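Long-range contact in outer membrane porin protein 32 (Delftia acidovorans, PDB 2FGQ), which forms anion-selective channels as a homotrimeric porin of the bacterial outer membrane and is seen here with malate bound: residues 217-222 against 241-246. Numbering follows the deposited sequence.
Sequences AKLSGL and YMLGAS
Tyr241 meets Leu222 through the backbone, its CA-H directed at the carbonyl oxygen that also takes the N-H of Met242. The short strand segments run antiparallel, their directions at 173°. Met242 and Leu222 form a hydrogen-bonded pair, each N-H given to the other's carbonyl, Met242 N lying 2.9 Å from Leu222 O. Met242 carries the main side-chain contact: CG stands anti to the backbone N (chi1 164°), and bends at chi2 and chi3 bring the thioether across to the other strand. SD lies 3.4 Å from Leu222 CD1, while CE comes to rest near Ser220 O and the CA of Gly221, a residue without a side chain. An alanine here, lacking SD and CE, would probably open a gap beside Leu222 and leave its CD1 freer to move. Leu243, on the other face, lays CD1 3.4 Å from Ser220 O and 4.0 Å from Leu219 CD1, the two leucines crossing at a slant on the barrel's outer surface. Gly244 pairs with Ser220 by two backbone bonds, Gly244 N to Ser220 O being 2.8 Å. Ala245 CA then approaches Lys218 O at 3.1 Å, and Ser246 closes the pairing through two further bonds with Lys218, its OG resting near Lys218 CB. This is the regular pairing of a porin hairpin, strands 218-230 and 235-249, within a sixteen-stranded barrel. Strands 199-213 and 253-264 continue the sheet on either side; on the inner face Leu222 and Met242 touch Phe115, and Ser220 OG is hydrogen-bonded to Tyr104 O.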
ATOM      1  N   ALA A 217      21.613  19.579  30.196  1.00 22.10           N
ATOM      2  CA  ALA A 217      21.492  20.070  28.818  1.00 20.50           C
ATOM      3  C   ALA A 217      22.371  19.223  27.922  1.00 19.78           C
ATOM      4  O   ALA A 217      23.266  18.516  28.404  1.00 20.41           O
ATOM      5  CB  ALA A 217      21.904  21.518  28.715  1.00 21.15           C
ATOM      6  N   LYS A 218      22.123  19.293  26.620  1.00 17.83           N
ATOM      7  CA  LYS A 218      22.941  18.585  25.628  1.00 17.54           C
ATOM      8  C   LYS A 218      23.360  19.597  24.560  1.00 15.89           C
ATOM      9  O   LYS A 218      22.561  20.437  24.154  1.00 16.64           O
ATOM     10  CB  LYS A 218      22.128  17.446  25.020  1.00 17.80           C
ATOM     11  CG  LYS A 218      22.799  16.709  23.889  1.00 20.07           C
ATOM     12  CD  LYS A 218      21.999  15.462  23.468  1.00 22.01           C
ATOM     13  CE  LYS A 218      22.783  14.655  22.461  1.00 25.25           C
ATOM     14  NZ  LYS A 218      21.971  13.497  21.901  1.00 25.47           N
ATOM     15  N   LEU A 219      24.606  19.520  24.140  1.00 15.85           N
ATOM     16  CA  LEU A 219      25.131  20.344  23.065  1.00 16.45           C
ATOM     17  C   LEU A 219      25.492  19.417  21.912  1.00 16.69           C
ATOM     18  O   LEU A 219      26.076  18.358  22.121  1.00 16.48           O
ATOM     19  CB  LEU A 219      26.393  21.055  23.563  1.00 18.26           C
ATOM     20  CG  LEU A 219      27.051  22.048  22.618  1.00 22.40           C
ATOM     21  CD1 LEU A 219      26.178  23.304  22.348  1.00 25.41           C
ATOM     22  CD2 LEU A 219      28.423  22.412  23.236  1.00 27.42           C
ATOM     23  N   SER A 220      25.181  19.844  20.692  1.00 15.70           N
ATOM     24  CA  SER A 220      25.389  18.995  19.524  1.00 16.64           C
ATOM     25  C   SER A 220      25.779  19.855  18.321  1.00 17.22           C
ATOM     26  O   SER A 220      25.281  20.936  18.171  1.00 16.90           O
ATOM     27  CB  SER A 220      24.087  18.248  19.236  1.00 17.87           C
ATOM     28  OG  SER A 220      24.333  17.194  18.316  1.00 19.46           O
ATOM     29  N   GLY A 221      26.707  19.377  17.506  1.00 18.63           N
ATOM     30  CA  GLY A 221      27.158  20.068  16.316  1.00 19.17           C
ATOM     31  C   GLY A 221      27.428  19.111  15.148  1.00 19.56           C
ATOM     32  O   GLY A 221      27.704  17.914  15.323  1.00 20.37           O
ATOM     33  N   LEU A 222      27.337  19.653  13.935  1.00 18.83           N
ATOM     34  CA  LEU A 222      27.493  18.857  12.703  1.00 17.72           C
ATOM     35  C   LEU A 222      28.148  19.819  11.687  1.00 16.97           C
ATOM     36  O   LEU A 222      27.752  20.987  11.590  1.00 15.88           O
ATOM     37  CB  LEU A 222      26.127  18.431  12.152  1.00 21.12           C
ATOM     38  CG  LEU A 222      25.442  17.064  12.377  1.00 21.61           C
ATOM     39  CD1 LEU A 222      24.022  17.056  11.831  1.00 27.04           C
ATOM     40  CD2 LEU A 222      26.188  15.895  11.735  1.00 17.77           C
ATOM     41  N   TYR A 241      26.502  23.621   8.175  1.00 13.88           N
ATOM     42  CA  TYR A 241      26.968  23.688   9.560  1.00 14.27           C
ATOM     43  C   TYR A 241      25.774  23.784  10.493  1.00 14.40           C
ATOM     44  O   TYR A 241      24.793  24.425  10.161  1.00 14.52           O
ATOM     45  CB  TYR A 241      27.761  24.977   9.781  1.00 15.48           C
ATOM     46  CG  TYR A 241      28.880  25.277   8.799  1.00 17.09           C
ATOM     47  CD1 TYR A 241      28.623  25.808   7.553  1.00 16.19           C
ATOM     48  CD2 TYR A 241      30.188  25.085   9.156  1.00 20.95           C
ATOM     49  CE1 TYR A 241      29.644  26.110   6.673  1.00 18.86           C
ATOM     50  CE2 TYR A 241      31.238  25.382   8.270  1.00 22.17           C
ATOM     51  CZ  TYR A 241      30.942  25.888   7.019  1.00 20.51           C
ATOM     52  OH  TYR A 241      31.954  26.217   6.136  1.00 23.23           O
ATOM     53  N   MET A 242      25.849  23.156  11.661  1.00 13.77           N
ATOM     54  CA  MET A 242      24.747  23.255  12.638  1.00 14.37           C
ATOM     55  C   MET A 242      25.316  23.152  14.050  1.00 14.29           C
ATOM     56  O   MET A 242      26.295  22.431  14.286  1.00 13.08           O
ATOM     57  CB  MET A 242      23.743  22.139  12.339  1.00 16.55           C
ATOM     58  CG  MET A 242      22.722  21.748  13.335  1.00 24.41           C
ATOM     59  SD  MET A 242      22.825  19.808  13.452  1.00 29.95           S
ATOM     60  CE  MET A 242      23.549  20.000  15.055  1.00 29.29           C
ATOM     61  N   LEU A 243      24.723  23.930  14.946  1.00 13.46           N
ATOM     62  CA  LEU A 243      24.996  23.872  16.375  1.00 13.96           C
ATOM     63  C   LEU A 243      23.673  23.995  17.081  1.00 13.54           C
ATOM     64  O   LEU A 243      22.868  24.873  16.763  1.00 14.37           O
ATOM     65  CB  LEU A 243      25.900  25.035  16.823  1.00 16.15           C
ATOM     66  CG  LEU A 243      26.468  24.936  18.246  1.00 21.12           C
ATOM     67  CD1 LEU A 243      27.254  23.669  18.472  1.00 24.01           C
ATOM     68  CD2 LEU A 243      27.390  26.109  18.502  1.00 24.31           C
ATOM     69  N   GLY A 244      23.448  23.111  18.039  1.00 14.01           N
ATOM     70  CA  GLY A 244      22.230  23.137  18.816  1.00 14.58           C
ATOM     71  C   GLY A 244      22.404  22.730  20.250  1.00 14.35           C
ATOM     72  O   GLY A 244      23.402  22.114  20.649  1.00 14.86           O
ATOM     73  N   ALA A 245      21.390  23.061  21.030  1.00 14.80           N
ATOM     74  CA  ALA A 245      21.324  22.663  22.423  1.00 15.86           C
ATOM     75  C   ALA A 245      19.904  22.275  22.786  1.00 16.52           C
ATOM     76  O   ALA A 245      18.945  22.813  22.241  1.00 16.81           O
ATOM     77  CB  ALA A 245      21.782  23.769  23.311  1.00 17.21           C
ATOM     78  N   SER A 246      19.787  21.353  23.719  1.00 16.67           N
ATOM     79  CA  SER A 246      18.495  20.988  24.268  1.00 16.60           C
ATOM     80  C   SER A 246      18.626  20.879  25.780  1.00 17.50           C
ATOM     81  O   SER A 246      19.723  20.743  26.307  1.00 17.93           O
ATOM     82  CB  SER A 246      17.988  19.659  23.720  1.00 17.45           C
ATOM     83  OG  SER A 246      18.884  18.596  23.990  1.00 18.75           O
TER